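Long-range contacts in eukaryotic translation initiation factor 2A (Schizosaccharomyces pombe, PDB 3WJ9), which probably directs methionyl initiator tRNA to 40S ribosomal subunits in a codon-dependent manner for a few mRNAs, this chain forming its beta-propeller part: residues N129-C134 against F171-G176; S194-S199 against L207-F212; Q219-A224 against V274-D279; G226-V231 against N243-T248. All coordinates share one frame; numbering follows the deposited sequence.

Contact 1 (N129-C134 against F171-G176)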
loop_
_atom_site.group_PDB
_atom_site.type_symbol
_atom_site.label_atom_id
_atom_site.label_comp_id
_atom_site.label_asym_id
_atom_site.label_seq_id
_atom_site.Cartn_x
_atom_site.Cartn_y
_atom_site.Cartn_z
ATOM N N ASN A 129 -1.942 -9.019 7.419
ATOM C CA ASN A 129 -2.647 -8.116 8.322
ATOM C C ASN A 129 -4.161 -8.165 8.169
ATOM O O ASN A 129 -4.682 -8.633 7.156
ATOM C CB ASN A 129 -2.162 -6.679 8.108
ATOM C CG ASN A 129 -2.424 -5.787 9.308
ATOM O OD1 ASN A 129 -3.274 -6.086 10.146
ATOM N ND2 ASN A 129 -1.697 -4.680 9.391
ATOM N N LEU A 130 -4.862 -7.688 9.193
ATOM C CA LEU A 130 -6.293 -7.456 9.095
ATOM C C LEU A 130 -6.541 -6.258 8.196
ATOM O O LEU A 130 -5.778 -5.294 8.218
ATOM C CB LEU A 130 -6.906 -7.210 10.475
ATOM C CG LEU A 130 -6.774 -8.301 11.532
ATOM C CD1 LEU A 130 -7.136 -7.758 12.904
ATOM C CD2 LEU A 130 -7.683 -9.446 11.147
ATOM N N GLN A 131 -7.599 -6.321 7.398
ATOM C CA GLN A 131 -8.031 -5.155 6.644
ATOM C C GLN A 131 -9.004 -4.374 7.514
ATOM O O GLN A 131 -9.565 -4.919 8.463
ATOM C CB GLN A 131 -8.677 -5.555 5.318
ATOM C CG GLN A 131 -7.807 -6.454 4.456
ATOM C CD GLN A 131 -8.385 -6.674 3.074
ATOM O OE1 GLN A 131 -9.231 -5.910 2.611
ATOM N NE2 GLN A 131 -7.940 -7.735 2.411
ATOM N N TYR A 132 -9.192 -3.099 7.204
ATOM C CA TYR A 132 -10.064 -2.255 8.008
ATOM C C TYR A 132 -10.984 -1.406 7.149
ATOM O O TYR A 132 -10.735 -1.201 5.962
ATOM C CB TYR A 132 -9.243 -1.335 8.913
ATOM C CG TYR A 132 -8.493 -2.021 10.033
ATOM C CD1 TYR A 132 -7.307 -2.705 9.792
ATOM C CD2 TYR A 132 -8.966 -1.970 11.337
ATOM C CE1 TYR A 132 -6.622 -3.328 10.817
ATOM C CE2 TYR A 132 -8.285 -2.591 12.369
ATOM C CZ TYR A 132 -7.114 -3.268 12.103
ATOM O OH TYR A 132 -6.434 -3.887 13.127
ATOM N N THR A 133 -12.053 -0.917 7.765
ATOM C CA THR A 133 -12.880 0.115 7.163
ATOM C C THR A 133 -12.208 1.456 7.435
ATOM O O THR A 133 -11.326 1.541 8.285
ATOM C CB THR A 133 -14.311 0.102 7.723
ATOM O OG1 THR A 133 -14.271 0.266 9.146
ATOM C CG2 THR A 133 -14.989 -1.217 7.397
ATOM N N CYS A 134 -12.611 2.497 6.715
ATOM C CA CYS A 134 -11.980 3.806 6.870
ATOM C C CYS A 134 -12.281 4.445 8.222
ATOM O O CYS A 134 -11.463 5.197 8.753
ATOM C CB CYS A 134 -12.411 4.747 5.745
ATOM S SG CYS A 134 -11.469 4.538 4.222
ATOM N N PHE A 171 -9.618 -11.755 -0.768
ATOM C CA PHE A 171 -10.678 -10.752 -0.640
ATOM C C PHE A 171 -10.097 -9.339 -0.518
ATOM O O PHE A 171 -8.892 -9.180 -0.341
ATOM C CB PHE A 171 -11.547 -11.058 0.580
ATOM C CG PHE A 171 -10.926 -10.629 1.877
ATOM C CD1 PHE A 171 -9.811 -11.284 2.369
ATOM C CD2 PHE A 171 -11.448 -9.571 2.602
ATOM C CE1 PHE A 171 -9.226 -10.893 3.556
ATOM C CE2 PHE A 171 -10.868 -9.178 3.792
ATOM C CZ PHE A 171 -9.755 -9.840 4.271
ATOM N N ALA A 172 -10.954 -8.324 -0.604
ATOM C CA ALA A 172 -10.525 -6.934 -0.434
ATOM C C ALA A 172 -11.683 -6.031 -0.015
ATOM O O ALA A 172 -12.731 -6.016 -0.659
ATOM C CB ALA A 172 -9.889 -6.412 -1.717
ATOM N N LEU A 173 -11.483 -5.273 1.060
ATOM C CA LEU A 173 -12.521 -4.392 1.593
ATOM C C LEU A 173 -12.704 -3.129 0.753
ATOM O O LEU A 173 -11.941 -2.880 -0.180
ATOM C CB LEU A 173 -12.197 -4.003 3.037
ATOM C CG LEU A 173 -12.896 -4.785 4.151
ATOM C CD1 LEU A 173 -12.786 -6.277 3.910
ATOM C CD2 LEU A 173 -12.310 -4.423 5.506
ATOM N N SER A 174 -13.720 -2.340 1.093
ATOM C CA SER A 174 -13.969 -1.068 0.422
ATOM C C SER A 174 -13.666 0.105 1.351
ATOM O O SER A 174 -14.074 0.102 2.513
ATOM C CB SER A 174 -15.418 -0.994 -0.072
ATOM O OG SER A 174 -15.726 0.292 -0.581
ATOM N N PRO A 175 -12.946 1.115 0.837
ATOM C CA PRO A 175 -12.584 2.300 1.618
ATOM C C PRO A 175 -13.598 3.433 1.476
ATOM O O PRO A 175 -13.275 4.589 1.745
ATOM C CB PRO A 175 -11.229 2.700 1.026
ATOM C CG PRO A 175 -11.210 2.102 -0.379
ATOM C CD PRO A 175 -12.408 1.189 -0.530
ATOM N N GLY A 176 -14.813 3.101 1.057
ATOM C CA GLY A 176 -15.859 4.096 0.919
ATOM C C GLY A 176 -16.410 4.527 2.263
ATOM O O GLY A 176 -15.942 4.076 3.307
#
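Gln131 and Phe171 join the first strands of two successive beta-propeller blades. The touching parts run in nearly the same direction (6° apart), but the CA atoms of Gln131 and Leu173 are 6.8 Å apart, too far for sheet pairing, so side chains bridge the seam. With CG anti to its carbonyl carbon (chi1 -54°) and the chain extended beyond, Gln131 meets Phe171 tip to tip. Its OE1 accepts Leu173 N at 2.8 Å, the donor lying in the carbonyl plane. Its NE2 gives a longer bond of 3.3 Å to Phe171 O, approaching from above that carbonyl's plane. The same amide stacks on the Phe171 ring, the planes 11° apart and NE2 offset toward the rim, 3.3 Å from CZ. Leu173 CD2 lies 3.6 Å from Tyr132 O, and Cys134 SG touches Pro175 CB at 3.7 Å. The Phe171 ring also meets Ala140 and Leu142, on the strand next to 131-132. An alanine in place of Gln131 would probably leave Leu173 N and Phe171 O without these mates and one ring face without its amide cover. Two bonds and a stack fix the amide's rotation, letting one side chain serve the adjoining blade's backbone.

Contact 2 (S194-S199 against L207-F212); sequences SVRTYS and LSQKTF
Ser194 faces Thr211 as a non-hydrogen-bonded antiparallel pair, and Thr211 OG1 turns back to bond Ala193 O. Val195 and Lys210 form the next, hydrogen-bonded pair: Val195 N reaches Lys210 O at 2.8 Å, and Lys210 N returns to Val195 O at 3.1 Å, nearly along the C=O axis. Val195 CG1 is anti to the backbone N (chi1 171°), which puts CG2 beside that N, 3.6 Å from Phe212 CE1. Arg196 leaves the opposite face of the sheet, its chain bent about the CB-CG and CG-CD bonds, and lies alongside Gln209, pointing the same way. The guanidinium and amide planes are 17° apart, and Gln209 NE2 sits 3.4 Å above the guanidinium plane, toward its rim; Gln209 NE2 and Arg196 NH1 are both donors, so this face contact is not a hydrogen bond. The segments form the beta hairpin of strands 193-199 and 206-212, the third and outermost strands of a propeller blade, running 165° apart. Leu207 and Ser208 both face Thr197, a classic beta bulge: Thr197 O accepts Leu207 N at 2.9 Å, whereas Thr197 N makes only a weak bond to Ser208 O at 3.4 Å. Ser199 CB packs against Leu207 CD1 at 3.9 Å.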
loop_
_atom_site.group_PDB
_atom_site.type_symbol
_atom_site.label_atom_id
_atom_site.label_comp_id
_atom_site.label_asym_id
_atom_site.label_seq_id
_atom_site.Cartn_x
_atom_site.Cartn_y
_atom_site.Cartn_z
ATOM N N SER A 194 -14.319 -17.056 -9.714
ATOM C CA SER A 194 -15.423 -16.118 -9.552
ATOM C C SER A 194 -15.060 -14.924 -8.671
ATOM O O SER A 194 -14.218 -15.024 -7.780
ATOM C CB SER A 194 -16.643 -16.835 -8.973
ATOM O OG SER A 194 -17.734 -15.942 -8.828
ATOM N N VAL A 195 -15.714 -13.796 -8.939
ATOM C CA VAL A 195 -15.541 -12.573 -8.164
ATOM C C VAL A 195 -16.901 -12.102 -7.650
ATOM O O VAL A 195 -17.896 -12.158 -8.371
ATOM C CB VAL A 195 -14.879 -11.457 -9.006
ATOM C CG1 VAL A 195 -14.905 -10.124 -8.273
ATOM C CG2 VAL A 195 -13.455 -11.841 -9.372
ATOM N N ARG A 196 -16.937 -11.635 -6.405
ATOM C CA ARG A 196 -18.192 -11.282 -5.748
ATOM C C ARG A 196 -18.093 -9.997 -4.920
ATOM O O ARG A 196 -17.074 -9.735 -4.284
ATOM C CB ARG A 196 -18.646 -12.438 -4.852
ATOM C CG ARG A 196 -20.127 -12.690 -4.920
ATOM C CD ARG A 196 -20.447 -13.586 -6.080
ATOM N NE ARG A 196 -19.981 -14.950 -5.885
ATOM C CZ ARG A 196 -20.646 -15.853 -5.178
ATOM N NH1 ARG A 196 -21.811 -15.533 -4.632
ATOM N NH2 ARG A 196 -20.163 -17.077 -5.036
ATOM N N THR A 197 -19.151 -9.191 -4.928
ATOM C CA THR A 197 -19.200 -8.022 -4.051
ATOM C C THR A 197 -20.422 -8.073 -3.138
ATOM O O THR A 197 -21.491 -8.537 -3.536
ATOM C CB THR A 197 -19.226 -6.696 -4.838
ATOM O OG1 THR A 197 -20.470 -6.576 -5.538
ATOM C CG2 THR A 197 -18.075 -6.637 -5.837
ATOM N N TYR A 198 -20.248 -7.593 -1.911
ATOM C CA TYR A 198 -21.320 -7.568 -0.922
ATOM C C TYR A 198 -21.297 -6.279 -0.112
ATOM O O TYR A 198 -20.228 -5.776 0.236
ATOM C CB TYR A 198 -21.207 -8.761 0.034
ATOM C CG TYR A 198 -21.672 -10.083 -0.529
ATOM C CD1 TYR A 198 -20.805 -10.899 -1.241
ATOM C CD2 TYR A 198 -22.969 -10.533 -0.318
ATOM C CE1 TYR A 198 -21.222 -12.113 -1.747
ATOM C CE2 TYR A 198 -23.393 -11.749 -0.818
ATOM C CZ TYR A 198 -22.516 -12.534 -1.535
ATOM O OH TYR A 198 -22.931 -13.745 -2.039
ATOM N N SER A 199 -22.474 -5.748 0.193
ATOM C CA SER A 199 -22.583 -4.698 1.196
ATOM C C SER A 199 -22.528 -5.364 2.564
ATOM O O SER A 199 -23.072 -6.456 2.743
ATOM C CB SER A 199 -23.872 -3.889 1.024
ATOM O OG SER A 199 -23.964 -2.859 1.994
ATOM N N LEU A 207 -24.187 -7.973 -4.505
ATOM C CA LEU A 207 -24.288 -6.798 -5.354
ATOM C C LEU A 207 -23.689 -7.108 -6.720
ATOM O O LEU A 207 -23.953 -6.413 -7.697
ATOM C CB LEU A 207 -23.600 -5.598 -4.701
ATOM C CG LEU A 207 -24.124 -5.220 -3.312
ATOM C CD1 LEU A 207 -23.538 -3.899 -2.837
ATOM C CD2 LEU A 207 -25.646 -5.167 -3.291
ATOM N N SER A 208 -22.897 -8.173 -6.778
ATOM C CA SER A 208 -22.316 -8.645 -8.028
ATOM C C SER A 208 -22.001 -10.128 -7.916
ATOM O O SER A 208 -21.527 -10.576 -6.882
ATOM C CB SER A 208 -21.051 -7.851 -8.367
ATOM O OG SER A 208 -20.240 -8.525 -9.312
ATOM N N GLN A 209 -22.268 -10.901 -8.962
ATOM C CA GLN A 209 -21.883 -12.307 -8.922
ATOM C C GLN A 209 -21.394 -12.737 -10.295
ATOM O O GLN A 209 -22.172 -13.094 -11.178
ATOM C CB GLN A 209 -23.039 -13.185 -8.414
ATOM C CG GLN A 209 -22.951 -14.675 -8.779
ATOM C CD GLN A 209 -23.890 -15.537 -7.955
ATOM O OE1 GLN A 209 -25.055 -15.193 -7.756
ATOM N NE2 GLN A 209 -23.372 -16.652 -7.440
ATOM N N LYS A 210 -20.080 -12.643 -10.475
ATOM C CA LYS A 210 -19.454 -12.848 -11.776
ATOM C C LYS A 210 -18.471 -14.020 -11.713
ATOM O O LYS A 210 -17.916 -14.318 -10.656
ATOM C CB LYS A 210 -18.732 -11.570 -12.229
ATOM C CG LYS A 210 -19.593 -10.290 -12.305
ATOM C CD LYS A 210 -21.083 -10.522 -12.520
ATOM C CE LYS A 210 -21.832 -9.239 -12.802
ATOM N NZ LYS A 210 -23.261 -9.364 -12.389
ATOM N N THR A 211 -18.263 -14.690 -12.841
ATOM C CA THR A 211 -17.315 -15.798 -12.883
ATOM C C THR A 211 -16.286 -15.596 -13.999
ATOM O O THR A 211 -16.554 -14.919 -14.993
ATOM C CB THR A 211 -18.042 -17.158 -13.051
ATOM O OG1 THR A 211 -17.197 -18.220 -12.594
ATOM C CG2 THR A 211 -18.431 -17.403 -14.487
ATOM N N PHE A 212 -15.096 -16.164 -13.808
ATOM C CA PHE A 212 -13.976 -15.948 -14.722
ATOM C C PHE A 212 -13.161 -17.220 -14.954
ATOM O O PHE A 212 -13.018 -18.048 -14.062
ATOM C CB PHE A 212 -13.063 -14.840 -14.190
ATOM C CG PHE A 212 -13.754 -13.516 -14.011
ATOM C CD1 PHE A 212 -14.374 -13.199 -12.813
ATOM C CD2 PHE A 212 -13.787 -12.589 -15.041
ATOM C CE1 PHE A 212 -15.014 -11.986 -12.646
ATOM C CE2 PHE A 212 -14.424 -11.372 -14.877
ATOM C CZ PHE A 212 -15.038 -11.071 -13.679
#

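Contact 3 (Q219-A224 against V274-D279); sequences QFKWNA and VCWNAD
Trp276 lies with one face against Asn223 and one edge against Lys221. Over the face, Asn223 CB stands 3.7 Å from the centroid of the six-membered ring, a CH-pi contact. The two side chains cross at a slant, yet their flat groups stack, with amide and indole planes 20° apart. Asn223 CG is between its backbone N and carbonyl carbon (chi1 49°), which carries CG over the middle of the six-membered ring, 4.1 Å from Trp276 CZ3, while CB is set toward the rim. Asn223 OD1 bonds Ser228 N, and this second-shell bond holds the stacked amide in its turn. The edge is polar: Trp276 NE1 donates to Lys221 O near the ring plane, although the modelled separation is too short to be trusted at this resolution. The lysine and tryptophan side chains run antiparallel past one another, with Lys221 CB at the indole edge, 3.8 Å from Trp276 NE1. Farther out, the bent lysine chain brings CE to 3.4 Å from Val274 O. Beyond the tryptophan, Ala224 CB meets Ala278 O at 3.8 Å. The axes of strands 220-222 and 274-276 approach to 8.0 Å at an angle of 18°, too far apart for backbone pairing. Such side-chain packing between near-parallel first strands of successive blades, the later one in WD repeat 2, is characteristic of a beta-propeller.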
loop_
_atom_site.group_PDB
_atom_site.type_symbol
_atom_site.label_atom_id
_atom_site.label_comp_id
_atom_site.label_asym_id
_atom_site.label_seq_id
_atom_site.Cartn_x
_atom_site.Cartn_y
_atom_site.Cartn_z
ATOM N N GLN A 219 -6.481 -9.693 -8.655
ATOM C CA GLN A 219 -5.970 -8.481 -8.022
ATOM C C GLN A 219 -7.063 -7.418 -7.956
ATOM O O GLN A 219 -7.629 -7.034 -8.977
ATOM C CB GLN A 219 -4.748 -7.951 -8.778
ATOM C CG GLN A 219 -3.987 -6.859 -8.050
ATOM C CD GLN A 219 -2.575 -6.690 -8.576
ATOM O OE1 GLN A 219 -2.128 -7.449 -9.433
ATOM N NE2 GLN A 219 -1.864 -5.694 -8.059
ATOM N N PHE A 220 -7.360 -6.951 -6.746
ATOM C CA PHE A 220 -8.407 -5.955 -6.541
ATOM C C PHE A 220 -7.836 -4.552 -6.395
ATOM O O PHE A 220 -6.750 -4.369 -5.847
ATOM C CB PHE A 220 -9.244 -6.303 -5.309
ATOM C CG PHE A 220 -10.306 -7.330 -5.569
ATOM C CD1 PHE A 220 -11.354 -7.058 -6.429
ATOM C CD2 PHE A 220 -10.262 -8.565 -4.947
ATOM C CE1 PHE A 220 -12.334 -7.996 -6.670
ATOM C CE2 PHE A 220 -11.240 -9.510 -5.184
ATOM C CZ PHE A 220 -12.279 -9.225 -6.047
ATOM N N LYS A 221 -8.578 -3.560 -6.877
ATOM C CA LYS A 221 -8.134 -2.173 -6.796
ATOM C C LYS A 221 -9.298 -1.198 -6.647
ATOM O O LYS A 221 -9.720 -0.573 -7.619
ATOM C CB LYS A 221 -7.308 -1.807 -8.031
ATOM C CG LYS A 221 -5.984 -1.133 -7.718
ATOM C CD LYS A 221 -4.817 -2.072 -7.972
ATOM C CE LYS A 221 -3.500 -1.449 -7.550
ATOM N NZ LYS A 221 -2.347 -2.334 -7.860
ATOM N N TRP A 222 -9.812 -1.073 -5.426
ATOM C CA TRP A 222 -10.835 -0.075 -5.124
ATOM C C TRP A 222 -10.256 1.331 -5.277
ATOM O O TRP A 222 -9.037 1.512 -5.258
ATOM C CB TRP A 222 -11.386 -0.263 -3.705
ATOM C CG TRP A 222 -12.433 -1.334 -3.559
ATOM C CD1 TRP A 222 -12.239 -2.622 -3.150
ATOM C CD2 TRP A 222 -13.839 -1.202 -3.803
ATOM N NE1 TRP A 222 -13.433 -3.301 -3.131
ATOM C CE2 TRP A 222 -14.433 -2.450 -3.530
ATOM C CE3 TRP A 222 -14.655 -0.151 -4.229
ATOM C CZ2 TRP A 222 -15.798 -2.677 -3.670
ATOM C CZ3 TRP A 222 -16.010 -0.378 -4.373
ATOM C CH2 TRP A 222 -16.569 -1.629 -4.091
ATOM N N ASN A 223 -11.126 2.324 -5.437
ATOM C CA ASN A 223 -10.691 3.716 -5.425
ATOM C C ASN A 223 -11.062 4.373 -4.099
ATOM O O ASN A 223 -11.824 3.800 -3.319
ATOM C CB ASN A 223 -11.290 4.491 -6.605
ATOM C CG ASN A 223 -12.786 4.284 -6.753
ATOM O OD1 ASN A 223 -13.300 3.191 -6.530
ATOM N ND2 ASN A 223 -13.494 5.342 -7.135
ATOM N N ALA A 224 -10.512 5.561 -3.847
ATOM C CA ALA A 224 -10.734 6.289 -2.595
ATOM C C ALA A 224 -12.213 6.339 -2.232
ATOM O O ALA A 224 -12.587 6.183 -1.070
ATOM C CB ALA A 224 -10.167 7.697 -2.693
ATOM N N VAL A 274 -1.041 -0.754 -12.545
ATOM C CA VAL A 274 -2.426 -0.291 -12.541
ATOM C C VAL A 274 -2.633 0.642 -11.348
ATOM O O VAL A 274 -2.273 0.304 -10.222
ATOM C CB VAL A 274 -3.427 -1.464 -12.482
ATOM C CG1 VAL A 274 -4.830 -0.975 -12.780
ATOM C CG2 VAL A 274 -3.035 -2.554 -13.471
ATOM N N CYS A 275 -3.199 1.820 -11.595
ATOM C CA CYS A 275 -3.291 2.839 -10.552
ATOM C C CYS A 275 -4.488 3.774 -10.729
ATOM O O CYS A 275 -4.724 4.298 -11.817
ATOM C CB CYS A 275 -1.999 3.660 -10.517
ATOM S SG CYS A 275 -1.844 4.775 -9.104
ATOM N N TRP A 276 -5.237 3.976 -9.648
ATOM C CA TRP A 276 -6.333 4.941 -9.633
ATOM C C TRP A 276 -5.794 6.357 -9.473
ATOM O O TRP A 276 -4.596 6.555 -9.290
ATOM C CB TRP A 276 -7.313 4.632 -8.497
ATOM C CG TRP A 276 -8.237 3.485 -8.767
ATOM C CD1 TRP A 276 -8.049 2.182 -8.416
ATOM C CD2 TRP A 276 -9.502 3.544 -9.434
ATOM N NE1 TRP A 276 -9.117 1.422 -8.829
ATOM C CE2 TRP A 276 -10.022 2.236 -9.456
ATOM C CE3 TRP A 276 -10.245 4.575 -10.017
ATOM C CZ2 TRP A 276 -11.250 1.932 -10.039
ATOM C CZ3 TRP A 276 -11.463 4.271 -10.594
ATOM C CH2 TRP A 276 -11.953 2.960 -10.601
ATOM N N ASN A 277 -6.683 7.342 -9.545
ATOM C CA ASN A 277 -6.317 8.713 -9.207
ATOM C C ASN A 277 -6.854 9.058 -7.826
ATOM O O ASN A 277 -7.868 8.510 -7.394
ATOM C CB ASN A 277 -6.850 9.701 -10.247
ATOM C CG ASN A 277 -6.068 10.998 -10.275
ATOM O OD1 ASN A 277 -5.402 11.358 -9.306
ATOM N ND2 ASN A 277 -6.143 11.707 -11.397
ATOM N N ALA A 278 -6.168 9.965 -7.136
ATOM C CA ALA A 278 -6.542 10.357 -5.779
ATOM C C ALA A 278 -7.981 10.873 -5.692
ATOM O O ALA A 278 -8.678 10.615 -4.711
ATOM C CB ALA A 278 -5.574 11.407 -5.256
ATOM N N ASP A 279 -8.424 11.588 -6.722
ATOM C CA ASP A 279 -9.784 12.124 -6.761
ATOM C C ASP A 279 -10.805 11.071 -7.199
ATOM O O ASP A 279 -11.995 11.367 -7.333
ATOM C CB ASP A 279 -9.855 13.339 -7.692
ATOM C CG ASP A 279 -9.328 13.046 -9.089
ATOM O OD1 ASP A 279 -9.093 11.862 -9.410
ATOM O OD2 ASP A 279 -9.157 14.003 -9.872
#

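Contact 4 (G226-V231 against N243-T248); sequences GTSLLV and NYYGET
Tyr245 offers one face of its ring to Leu230 and one edge to the backbone and side chain of the facing strand. Leu230 CD2 lies 4.0 Å from the ring centroid and 24° off the normal, a CH-pi contact displaced toward the rim, with CD1 of Tyr245 nearest to it at 3.6 Å. Near the ring plane, Leu229 O adjoins the CD1 edge, and Ser228 CB meets the hydroxyl end. Tyr245 projects to the sheet face that also carries Ser228, Leu230 and Glu247, and there its CG, anti to the backbone N (chi1 -162°), starts the ring beside the carbonyl carbon. Ser228 OG, bonded to Asn299 OD1, lies 3.5 Å from Glu247 CG. The other face holds Leu229, Val231 and Tyr244, where Val231 CB and Tyr244 CB are 4.1 Å apart. Backbone bonds tie the antiparallel hairpin, whose strand axes approach to 4.4 Å at 160°: Gly246 N donates to Leu229 O at 2.7 Å, and Val231 N to Tyr244 O at 2.9 Å. Tyr244 N completes the latter pair by bonding Val231 O. An alanine in place of Tyr245 would probably open a gap over Leu230 CD2 and deprive Ser228 CB of its neighbour. Strand 228-233 is the middle of three, with 220-222 on one side and 242-247 on the other. From one face of this sheet Leu230 and Tyr245 pack on Trp276 of strand 271-276; on the other, Leu229 meets Phe220 and Trp222, and Tyr244 meets Phe212 of strand 206-212.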
loop_
_atom_site.group_PDB
_atom_site.type_symbol
_atom_site.label_atom_id
_atom_site.label_comp_id
_atom_site.label_asym_id
_atom_site.label_seq_id
_atom_site.Cartn_x
_atom_site.Cartn_y
_atom_site.Cartn_z
ATOM N N GLY A 226 -15.379 4.278 -2.342
ATOM C CA GLY A 226 -15.685 2.863 -2.461
ATOM C C GLY A 226 -16.866 2.559 -3.362
ATOM O O GLY A 226 -17.830 1.919 -2.942
ATOM N N THR A 227 -16.780 3.000 -4.612
ATOM C CA THR A 227 -17.868 2.816 -5.563
ATOM C C THR A 227 -17.458 1.904 -6.715
ATOM O O THR A 227 -18.211 1.014 -7.111
ATOM C CB THR A 227 -18.344 4.166 -6.132
ATOM O OG1 THR A 227 -17.275 4.785 -6.858
ATOM C CG2 THR A 227 -18.786 5.089 -5.008
ATOM N N SER A 228 -16.261 2.128 -7.247
ATOM C CA SER A 228 -15.783 1.377 -8.404
ATOM C C SER A 228 -14.657 0.421 -8.026
ATOM O O SER A 228 -13.994 0.612 -7.011
ATOM C CB SER A 228 -15.319 2.340 -9.492
ATOM O OG SER A 228 -16.382 3.177 -9.915
ATOM N N LEU A 229 -14.430 -0.606 -8.840
ATOM C CA LEU A 229 -13.453 -1.629 -8.476
ATOM C C LEU A 229 -12.814 -2.345 -9.665
ATOM O O LEU A 229 -13.484 -3.075 -10.400
ATOM C CB LEU A 229 -14.110 -2.662 -7.562
ATOM C CG LEU A 229 -13.293 -3.922 -7.285
ATOM C CD1 LEU A 229 -12.047 -3.600 -6.474
ATOM C CD2 LEU A 229 -14.159 -4.939 -6.579
ATOM N N LEU A 230 -11.507 -2.151 -9.824
ATOM C CA LEU A 230 -10.739 -2.828 -10.864
ATOM C C LEU A 230 -10.388 -4.259 -10.461
ATOM O O LEU A 230 -10.048 -4.525 -9.307
ATOM C CB LEU A 230 -9.458 -2.054 -11.170
ATOM C CG LEU A 230 -9.606 -0.683 -11.828
ATOM C CD1 LEU A 230 -8.254 -0.006 -11.948
ATOM C CD2 LEU A 230 -10.255 -0.812 -13.193
ATOM N N VAL A 231 -10.468 -5.173 -11.424
ATOM C CA VAL A 231 -10.168 -6.583 -11.190
ATOM C C VAL A 231 -9.158 -7.087 -12.222
ATOM O O VAL A 231 -9.295 -6.819 -13.413
ATOM C CB VAL A 231 -11.445 -7.448 -11.250
ATOM C CG1 VAL A 231 -11.132 -8.886 -10.872
ATOM C CG2 VAL A 231 -12.523 -6.881 -10.333
ATOM N N ASN A 243 -7.476 -8.150 -17.841
ATOM C CA ASN A 243 -7.939 -7.145 -16.892
ATOM C C ASN A 243 -9.455 -6.926 -16.950
ATOM O O ASN A 243 -10.013 -6.732 -18.028
ATOM C CB ASN A 243 -7.209 -5.829 -17.168
ATOM C CG ASN A 243 -7.406 -4.805 -16.074
ATOM O OD1 ASN A 243 -7.512 -5.147 -14.897
ATOM N ND2 ASN A 243 -7.452 -3.535 -16.457
ATOM N N TYR A 244 -10.118 -6.954 -15.794
ATOM C CA TYR A 244 -11.571 -6.757 -15.730
ATOM C C TYR A 244 -11.965 -5.563 -14.860
ATOM O O TYR A 244 -11.117 -4.928 -14.236
ATOM C CB TYR A 244 -12.263 -8.018 -15.207
ATOM C CG TYR A 244 -11.926 -9.264 -15.990
ATOM C CD1 TYR A 244 -12.536 -9.530 -17.210
ATOM C CD2 TYR A 244 -10.994 -10.170 -15.512
ATOM C CE1 TYR A 244 -12.225 -10.669 -17.929
ATOM C CE2 TYR A 244 -10.678 -11.308 -16.222
ATOM C CZ TYR A 244 -11.294 -11.554 -17.428
ATOM O OH TYR A 244 -10.976 -12.691 -18.134
ATOM N N TYR A 245 -13.262 -5.266 -14.823
ATOM C CA TYR A 245 -13.778 -4.125 -14.072
ATOM C C TYR A 245 -15.121 -4.464 -13.424
ATOM O O TYR A 245 -15.992 -5.058 -14.057
ATOM C CB TYR A 245 -13.925 -2.906 -14.992
ATOM C CG TYR A 245 -14.046 -1.566 -14.286
ATOM C CD1 TYR A 245 -13.831 -1.445 -12.919
ATOM C CD2 TYR A 245 -14.369 -0.418 -14.999
ATOM C CE1 TYR A 245 -13.939 -0.221 -12.282
ATOM C CE2 TYR A 245 -14.478 0.807 -14.372
ATOM C CZ TYR A 245 -14.263 0.900 -13.016
ATOM O OH TYR A 245 -14.372 2.124 -12.399
ATOM N N GLY A 246 -15.275 -4.089 -12.156
ATOM C CA GLY A 246 -16.530 -4.251 -11.443
ATOM C C GLY A 246 -16.942 -2.939 -10.801
ATOM O O GLY A 246 -16.112 -2.241 -10.223
ATOM N N GLU A 247 -18.222 -2.598 -10.896
ATOM C CA GLU A 247 -18.685 -1.287 -10.454
ATOM C C GLU A 247 -19.952 -1.370 -9.610
ATOM O O GLU A 247 -21.057 -1.415 -10.147
ATOM C CB GLU A 247 -18.922 -0.388 -11.668
ATOM C CG GLU A 247 -18.773 1.096 -11.396
ATOM C CD GLU A 247 -18.644 1.902 -12.674
ATOM O OE1 GLU A 247 -18.260 1.317 -13.709
ATOM O OE2 GLU A 247 -18.927 3.118 -12.644
ATOM N N THR A 248 -19.787 -1.380 -8.290
ATOM C CA THR A 248 -20.920 -1.454 -7.371
ATOM C C THR A 248 -21.179 -0.113 -6.695
ATOM O O THR A 248 -21.258 -0.031 -5.469
ATOM C CB THR A 248 -20.700 -2.519 -6.286
ATOM O OG1 THR A 248 -19.733 -2.051 -5.339
ATOM C CG2 THR A 248 -20.200 -3.801 -6.913
#

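Contacts 1, 2 and 3 follow in series along the chain, and contact 4 is nested within the loop that contact 3 closes. Contacts 1 and 3 bridge first strands of neighbouring blades, their centres about 13 Å apart; contacts 2 and 4 build single blades, centres about 23 and 18 Å from the chain's centre. The second segment of contact 1 and both of contact 2 lie in the sheet running from strand 170-173 to strand 206-212. The first segment of contact 3 and both of contact 4 lie in that of strands 220-222, 228-233 and 242-247. The seam between these two sheets is closed where contacts touch: Phe212 on Tyr244, Leu173 and Pro175 on Trp222.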